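Local structure of probable secreted solute-binding lipoprotein (Streptomyces coelicolor, 3I3V) at residues I209-H214 / G266-A271; K176-I181 / T375-G380. The protein probably serves as the extracellular solute-binding component of a membrane transporter, capturing a solute whose identity is not established and delivering it for uptake. All coordinates share one frame; numbering follows the deposited sequence.

Contact 1 of 2, residues I209-H214 / G266-A271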
ATOM      1  N   ILE C 209     -48.768  32.679  42.204  1.00 37.12           N
ATOM      2  CA  ILE C 209     -49.195  33.946  42.786  1.00 36.16           C
ATOM      3  C   ILE C 209     -49.397  33.770  44.289  1.00 37.14           C
ATOM      4  O   ILE C 209     -49.197  34.712  45.052  1.00 36.81           O
ATOM      5  CB  ILE C 209     -50.500  34.462  42.136  1.00 33.98           C
ATOM      6  CG1 ILE C 209     -50.239  34.852  40.676  1.00 34.44           C
ATOM      7  CG2 ILE C 209     -51.026  35.644  42.915  1.00 32.22           C
ATOM      8  CD1 ILE C 209     -51.430  35.484  39.970  1.00 34.33           C
ATOM      9  N   GLU C 210     -49.788  32.564  44.708  1.00 38.14           N
ATOM     10  CA  GLU C 210     -49.975  32.287  46.133  1.00 39.53           C
ATOM     11  C   GLU C 210     -48.587  32.281  46.752  1.00 38.40           C
ATOM     12  O   GLU C 210     -48.321  32.966  47.738  1.00 36.41           O
ATOM     13  CB  GLU C 210     -50.599  30.905  46.375  1.00 42.45           C
ATOM     14  CG  GLU C 210     -52.043  30.714  45.940  1.00 48.12           C
ATOM     15  CD  GLU C 210     -52.563  29.310  46.278  1.00 52.03           C
ATOM     16  OE1 GLU C 210     -53.691  28.975  45.853  1.00 53.67           O
ATOM     17  OE2 GLU C 210     -51.844  28.546  46.972  1.00 52.53           O
ATOM     18  N   TYR C 211     -47.703  31.491  46.152  1.00 37.21           N
ATOM     19  CA  TYR C 211     -46.343  31.384  46.638  1.00 36.95           C
ATOM     20  C   TYR C 211     -45.764  32.784  46.793  1.00 36.55           C
ATOM     21  O   TYR C 211     -45.266  33.142  47.857  1.00 37.11           O
ATOM     22  CB  TYR C 211     -45.504  30.541  45.671  1.00 35.09           C
ATOM     23  CG  TYR C 211     -44.069  30.366  46.113  1.00 36.99           C
ATOM     24  CD1 TYR C 211     -43.753  30.181  47.466  1.00 36.41           C
ATOM     25  CD2 TYR C 211     -43.022  30.375  45.182  1.00 35.41           C
ATOM     26  CE1 TYR C 211     -42.430  30.011  47.880  1.00 36.46           C
ATOM     27  CE2 TYR C 211     -41.700  30.203  45.583  1.00 34.97           C
ATOM     28  CZ  TYR C 211     -41.412  30.023  46.934  1.00 37.29           C
ATOM     29  OH  TYR C 211     -40.107  29.868  47.333  1.00 38.81           O
ATOM     30  N   PHE C 212     -45.854  33.583  45.738  1.00 36.05           N
ATOM     31  CA  PHE C 212     -45.338  34.944  45.785  1.00 35.20           C
ATOM     32  C   PHE C 212     -45.923  35.736  46.944  1.00 35.99           C
ATOM     33  O   PHE C 212     -45.194  36.389  47.685  1.00 36.29           O
ATOM     34  CB  PHE C 212     -45.654  35.690  44.492  1.00 32.61           C
ATOM     35  CG  PHE C 212     -45.273  37.138  44.532  1.00 29.83           C
ATOM     36  CD1 PHE C 212     -43.960  37.530  44.304  1.00 28.56           C
ATOM     37  CD2 PHE C 212     -46.223  38.108  44.841  1.00 28.43           C
ATOM     38  CE1 PHE C 212     -43.593  38.868  44.381  1.00 27.73           C
ATOM     39  CE2 PHE C 212     -45.869  39.451  44.923  1.00 28.70           C
ATOM     40  CZ  PHE C 212     -44.547  39.834  44.692  1.00 27.36           C
ATOM     41  N   ALA C 213     -47.247  35.691  47.078  1.00 37.62           N
ATOM     42  CA  ALA C 213     -47.950  36.419  48.134  1.00 37.96           C
ATOM     43  C   ALA C 213     -47.516  35.969  49.519  1.00 38.91           C
ATOM     44  O   ALA C 213     -47.453  36.774  50.451  1.00 39.61           O
ATOM     45  CB  ALA C 213     -49.456  36.246  47.977  1.00 34.92           C
ATOM     46  N   HIS C 214     -47.225  34.680  49.653  1.00 39.85           N
ATOM     47  CA  HIS C 214     -46.783  34.124  50.924  1.00 40.60           C
ATOM     48  C   HIS C 214     -45.414  34.740  51.253  1.00 40.24           C
ATOM     49  O   HIS C 214     -45.244  35.360  52.300  1.00 40.24           O
ATOM     50  CB  HIS C 214     -46.703  32.594  50.810  1.00 43.81           C
ATOM     51  CG  HIS C 214     -46.416  31.891  52.104  1.00 49.76           C
ATOM     52  ND1 HIS C 214     -47.037  32.223  53.291  1.00 50.23           N
ATOM     53  CD2 HIS C 214     -45.602  30.846  52.387  1.00 50.23           C
ATOM     54  CE1 HIS C 214     -46.618  31.415  54.247  1.00 50.81           C
ATOM     55  NE2 HIS C 214     -45.747  30.569  53.724  1.00 51.53           N
ATOM     56  N   GLY C 266     -26.900  31.691  43.009  1.00 39.95           N
ATOM     57  CA  GLY C 266     -27.706  30.487  42.965  1.00 38.96           C
ATOM     58  C   GLY C 266     -29.011  30.791  42.242  1.00 39.38           C
ATOM     59  O   GLY C 266     -29.061  31.673  41.384  1.00 38.82           O
ATOM     60  N   GLY C 267     -30.063  30.056  42.587  1.00 37.91           N
ATOM     61  CA  GLY C 267     -31.354  30.275  41.969  1.00 36.14           C
ATOM     62  C   GLY C 267     -32.360  30.684  43.024  1.00 35.78           C
ATOM     63  O   GLY C 267     -32.033  30.760  44.210  1.00 36.64           O
ATOM     64  N   TRP C 268     -33.589  30.955  42.604  1.00 34.12           N
ATOM     65  CA  TRP C 268     -34.624  31.352  43.546  1.00 32.91           C
ATOM     66  C   TRP C 268     -35.224  30.101  44.202  1.00 33.48           C
ATOM     67  O   TRP C 268     -35.590  29.142  43.522  1.00 32.84           O
ATOM     68  CB  TRP C 268     -35.696  32.181  42.824  1.00 30.56           C
ATOM     69  CG  TRP C 268     -36.710  32.747  43.758  1.00 30.51           C
ATOM     70  CD1 TRP C 268     -37.855  32.144  44.187  1.00 29.31           C
ATOM     71  CD2 TRP C 268     -36.623  33.993  44.467  1.00 28.89           C
ATOM     72  NE1 TRP C 268     -38.482  32.929  45.121  1.00 30.63           N
ATOM     73  CE2 TRP C 268     -37.747  34.068  45.312  1.00 28.57           C
ATOM     74  CE3 TRP C 268     -35.703  35.047  44.472  1.00 29.07           C
ATOM     75  CZ2 TRP C 268     -37.978  35.157  46.155  1.00 27.70           C
ATOM     76  CZ3 TRP C 268     -35.933  36.132  45.309  1.00 27.80           C
ATOM     77  CH2 TRP C 268     -37.061  36.176  46.138  1.00 29.93           C
ATOM     78  N   PRO C 269     -35.311  30.090  45.542  1.00 34.47           N
ATOM     79  CA  PRO C 269     -35.857  28.956  46.295  1.00 35.04           C
ATOM     80  C   PRO C 269     -37.174  28.439  45.742  1.00 37.44           C
ATOM     81  O   PRO C 269     -37.953  29.196  45.179  1.00 39.06           O
ATOM     82  CB  PRO C 269     -35.997  29.518  47.702  1.00 33.53           C
ATOM     83  CG  PRO C 269     -34.806  30.409  47.796  1.00 33.95           C
ATOM     84  CD  PRO C 269     -34.858  31.149  46.459  1.00 34.00           C
ATOM     85  N   LEU C 270     -37.417  27.144  45.918  1.00 38.94           N
ATOM     86  CA  LEU C 270     -38.634  26.510  45.431  1.00 39.65           C
ATOM     87  C   LEU C 270     -39.660  26.251  46.528  1.00 41.24           C
ATOM     88  O   LEU C 270     -39.312  26.073  47.703  1.00 41.82           O
ATOM     89  CB  LEU C 270     -38.298  25.171  44.770  1.00 38.82           C
ATOM     90  CG  LEU C 270     -37.348  25.144  43.571  1.00 38.69           C
ATOM     91  CD1 LEU C 270     -37.135  23.709  43.183  1.00 38.17           C
ATOM     92  CD2 LEU C 270     -37.915  25.934  42.393  1.00 38.07           C
ATOM     93  N   ALA C 271     -40.927  26.232  46.127  1.00 42.26           N
ATOM     94  CA  ALA C 271     -42.028  25.940  47.037  1.00 44.39           C
ATOM     95  C   ALA C 271     -42.214  24.436  46.871  1.00 46.63           C
ATOM     96  O   ALA C 271     -41.638  23.844  45.955  1.00 47.69           O
ATOM     97  CB  ALA C 271     -43.284  26.673  46.602  1.00 41.93           C
TER

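Contact 2 of 2, residues K176-I181 / T375-G380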
ATOM      1  N   LYS C 176     -39.836  41.429  36.410  1.00 30.58           N
ATOM      2  CA  LYS C 176     -39.182  40.182  36.003  1.00 28.10           C
ATOM      3  C   LYS C 176     -39.076  39.166  37.161  1.00 29.86           C
ATOM      4  O   LYS C 176     -39.228  37.955  36.950  1.00 29.14           O
ATOM      5  CB  LYS C 176     -37.784  40.471  35.458  1.00 27.19           C
ATOM      6  CG  LYS C 176     -37.564  40.026  34.013  1.00 29.55           C
ATOM      7  CD  LYS C 176     -38.370  40.854  33.016  1.00 26.94           C
ATOM      8  CE  LYS C 176     -37.810  42.251  32.888  1.00 27.15           C
ATOM      9  NZ  LYS C 176     -38.661  43.128  32.032  1.00 27.95           N
ATOM     10  N   LEU C 177     -38.820  39.651  38.382  1.00 29.06           N
ATOM     11  CA  LEU C 177     -38.690  38.763  39.541  1.00 27.70           C
ATOM     12  C   LEU C 177     -40.041  38.147  39.899  1.00 29.65           C
ATOM     13  O   LEU C 177     -40.114  36.966  40.240  1.00 30.43           O
ATOM     14  CB  LEU C 177     -38.148  39.521  40.759  1.00 26.36           C
ATOM     15  CG  LEU C 177     -37.187  38.780  41.714  1.00 26.32           C
ATOM     16  CD1 LEU C 177     -37.422  39.283  43.130  1.00 20.90           C
ATOM     17  CD2 LEU C 177     -37.394  37.277  41.664  1.00 21.46           C
ATOM     18  N   LEU C 178     -41.106  38.948  39.814  1.00 30.24           N
ATOM     19  CA  LEU C 178     -42.461  38.473  40.110  1.00 31.40           C
ATOM     20  C   LEU C 178     -42.835  37.374  39.125  1.00 31.08           C
ATOM     21  O   LEU C 178     -43.416  36.353  39.496  1.00 32.13           O
ATOM     22  CB  LEU C 178     -43.483  39.612  39.968  1.00 31.30           C
ATOM     23  CG  LEU C 178     -44.861  39.542  40.658  1.00 35.11           C
ATOM     24  CD1 LEU C 178     -45.896  40.048  39.683  1.00 33.62           C
ATOM     25  CD2 LEU C 178     -45.218  38.131  41.128  1.00 32.96           C
ATOM     26  N   ALA C 179     -42.502  37.596  37.859  1.00 29.90           N
ATOM     27  CA  ALA C 179     -42.801  36.635  36.807  1.00 30.13           C
ATOM     28  C   ALA C 179     -41.985  35.364  36.987  1.00 29.84           C
ATOM     29  O   ALA C 179     -42.442  34.276  36.654  1.00 32.97           O
ATOM     30  CB  ALA C 179     -42.524  37.256  35.430  1.00 27.03           C
ATOM     31  N   GLN C 180     -40.773  35.496  37.513  1.00 30.36           N
ATOM     32  CA  GLN C 180     -39.927  34.329  37.739  1.00 28.50           C
ATOM     33  C   GLN C 180     -40.483  33.493  38.897  1.00 29.77           C
ATOM     34  O   GLN C 180     -40.567  32.263  38.816  1.00 27.45           O
ATOM     35  CB  GLN C 180     -38.488  34.770  38.042  1.00 29.02           C
ATOM     36  CG  GLN C 180     -37.701  33.751  38.852  1.00 26.04           C
ATOM     37  CD  GLN C 180     -36.223  34.049  38.910  1.00 26.59           C
ATOM     38  OE1 GLN C 180     -35.776  35.157  38.588  1.00 25.84           O
ATOM     39  NE2 GLN C 180     -35.449  33.059  39.339  1.00 23.50           N
ATOM     40  N   ILE C 181     -40.865  34.169  39.979  1.00 31.41           N
ATOM     41  CA  ILE C 181     -41.414  33.482  41.142  1.00 31.51           C
ATOM     42  C   ILE C 181     -42.731  32.811  40.739  1.00 33.60           C
ATOM     43  O   ILE C 181     -42.955  31.641  41.055  1.00 34.37           O
ATOM     44  CB  ILE C 181     -41.621  34.472  42.327  1.00 29.32           C
ATOM     45  CG1 ILE C 181     -40.265  35.106  42.698  1.00 29.83           C
ATOM     46  CG2 ILE C 181     -42.189  33.740  43.545  1.00 28.68           C
ATOM     47  CD1 ILE C 181     -40.322  36.239  43.709  1.00 22.73           C
ATOM     48  N   THR C 375     -48.268  47.248  42.403  1.00 32.46           N
ATOM     49  CA  THR C 375     -49.436  46.977  43.235  1.00 32.63           C
ATOM     50  C   THR C 375     -49.279  45.626  43.936  1.00 33.87           C
ATOM     51  O   THR C 375     -49.539  45.503  45.138  1.00 35.50           O
ATOM     52  CB  THR C 375     -50.746  46.955  42.389  1.00 30.91           C
ATOM     53  OG1 THR C 375     -50.966  48.241  41.802  1.00 29.41           O
ATOM     54  CG2 THR C 375     -51.949  46.613  43.257  1.00 31.93           C
ATOM     55  N   SER C 376     -48.844  44.623  43.183  1.00 32.38           N
ATOM     56  CA  SER C 376     -48.661  43.278  43.719  1.00 31.76           C
ATOM     57  C   SER C 376     -47.615  43.142  44.824  1.00 31.69           C
ATOM     58  O   SER C 376     -47.742  42.278  45.687  1.00 32.11           O
ATOM     59  CB  SER C 376     -48.315  42.309  42.589  1.00 31.44           C
ATOM     60  OG  SER C 376     -49.321  42.315  41.594  1.00 32.69           O
ATOM     61  N   PHE C 377     -46.571  43.962  44.798  1.00 31.48           N
ATOM     62  CA  PHE C 377     -45.540  43.872  45.832  1.00 32.34           C
ATOM     63  C   PHE C 377     -45.958  44.466  47.179  1.00 32.23           C
ATOM     64  O   PHE C 377     -45.247  44.320  48.170  1.00 32.08           O
ATOM     65  CB  PHE C 377     -44.242  44.549  45.373  1.00 31.10           C
ATOM     66  CG  PHE C 377     -43.243  43.606  44.772  1.00 32.42           C
ATOM     67  CD1 PHE C 377     -43.240  43.345  43.403  1.00 32.07           C
ATOM     68  CD2 PHE C 377     -42.301  42.974  45.575  1.00 30.41           C
ATOM     69  CE1 PHE C 377     -42.307  42.470  42.846  1.00 31.25           C
ATOM     70  CE2 PHE C 377     -41.368  42.097  45.025  1.00 30.90           C
ATOM     71  CZ  PHE C 377     -41.369  41.846  43.659  1.00 29.75           C
ATOM     72  N   THR C 378     -47.100  45.144  47.210  1.00 34.32           N
ATOM     73  CA  THR C 378     -47.597  45.767  48.439  1.00 37.03           C
ATOM     74  C   THR C 378     -48.162  44.693  49.366  1.00 37.21           C
ATOM     75  O   THR C 378     -49.133  44.021  49.021  1.00 36.88           O
ATOM     76  CB  THR C 378     -48.701  46.788  48.126  1.00 39.63           C
ATOM     77  OG1 THR C 378     -48.241  47.685  47.108  1.00 43.52           O
ATOM     78  CG2 THR C 378     -49.055  47.590  49.365  1.00 41.57           C
ATOM     79  N   ARG C 379     -47.552  44.533  50.537  1.00 37.38           N
ATOM     80  CA  ARG C 379     -47.980  43.518  51.494  1.00 38.06           C
ATOM     81  C   ARG C 379     -49.460  43.562  51.828  1.00 37.22           C
ATOM     82  O   ARG C 379     -50.054  44.628  51.970  1.00 37.64           O
ATOM     83  CB  ARG C 379     -47.168  43.637  52.778  1.00 39.34           C
ATOM     84  CG  ARG C 379     -45.686  43.645  52.532  1.00 40.56           C
ATOM     85  CD  ARG C 379     -44.911  43.749  53.818  1.00 41.61           C
ATOM     86  NE  ARG C 379     -44.945  42.519  54.595  1.00 41.33           N
ATOM     87  CZ  ARG C 379     -44.061  42.234  55.544  1.00 41.15           C
ATOM     88  NH1 ARG C 379     -43.090  43.098  55.814  1.00 39.22           N
ATOM     89  NH2 ARG C 379     -44.144  41.099  56.224  1.00 41.13           N
ATOM     90  N   GLY C 380     -50.051  42.382  51.957  1.00 38.91           N
ATOM     91  CA  GLY C 380     -51.461  42.292  52.282  1.00 39.38           C
ATOM     92  C   GLY C 380     -52.362  42.199  51.068  1.00 39.04           C
ATOM     93  O   GLY C 380     -53.517  41.796  51.192  1.00 40.64           O
TER

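Contact 1 of 2, residues I209-H214 / G266-A271
Tyr211 reaches from helix 203-217 to the loop that follows strand 263-266, and its ring lies against the methyl of Ala271. With CG anti to the backbone N (chi1 -179°), the ring is directed toward that loop. Beyond its CB, the ring carbons gather round one atom: Ala271 CB stands over the middle of one face, 3.6 Å from the centroid of the Tyr211 ring and only 8° off the ring normal. This is a CH-pi contact, tightest at Tyr211 CD1, which is 3.6 Å from Ala271 CB. The small methyl suits the place because it can sit close over the ring centre. Farther out, Tyr211 CZ comes within 3.9 Å of Ala271 N, and Tyr211 CE2 lies 3.9 Å from Pro269 O. That oxygen is at the edge of the ring, near its plane, and accepts a weak bond from Tyr211 OH at 3.1 Å; the methyl thus meets a face and the weak bond the edge. Thr184 and Phe185 also touch the Tyr211 side chain. The partners belong to the lobe of this periplasmic-binding-protein-like fold that contains both segments, and the contact joins helix 203-217 to the loop leaving strand 263-266. Around the same hydroxyl, Pro269 CB and Trp268 NE1 each approach to 4.1 Å of Tyr211 OH, the indole obliquely and without a hydrogen bond. Replacing Tyr211 by an alanine would probably leave the Pro269 carbonyl without this donor and open a gap beneath the Ala271 methyl. Within the loop, Pro269 CD lies against one face of the Trp268 indole, offset toward its rim.

Contact 2 of 2, residues K176-I181 / T375-G380
Leu178 of helix 172-182 meets Phe377 of segment 375-380 through its first side-chain carbon: Leu178 CB lies 4.2 Å from Phe377 CE1. The approach is oblique to the ring. The CB of Phe377 does not itself aim at the other helix, yet its ring ends nearer; chi1 of -95° departs from a staggered value and brings the ring closer to Leu178, while the phenyl stands perpendicular to its own CA-CB-CG plane. Leu178 is directed at its partner from the start. Its CG is roughly anti to the backbone N (chi1 -159°), and chi2, at -138°, is well off a staggered value; in this pose CB faces the ring while the branch tip CD1 touches Ser376 CB at 4.4 Å. Here two helices far apart in sequence, from the middle and the end of the chain, are brought together in one lobe of a solute-binding protein of the periplasmic-binding-protein clan. Ser376 is small enough for the leucine to come close, and its hydroxyl is turned back to its own helix, where OG bonds to Ala372 O; the polar atom is thus satisfied although buried. Phe377 also makes edge-to-face contacts with Phe212 and Phe221, so an aromatic residue suits a site that is apolar on several sides. Leu390 of helix 383-392 meets both Leu178 and Ser376.

In the fold
Contact 1 and contact 2 lie with their centres about 10 Å apart, on the same side of the chain's centre, and contact 1 is nested within the chain loop that contact 2 closes. They touch directly. Phe212, next to Tyr211 on its helix, places CD1 3.5 Å from CD2 of Leu178, and Trp268 places CZ2 3.6 Å from CD1 of Ile181. Helix 172-182 therefore packs against both halves of contact 1, so that helix 203-217, the 266-271 loop and segment 375-380 share one largely apolar interior. The contact centres lie about 20 Å and 19 Å from the centre of the chain.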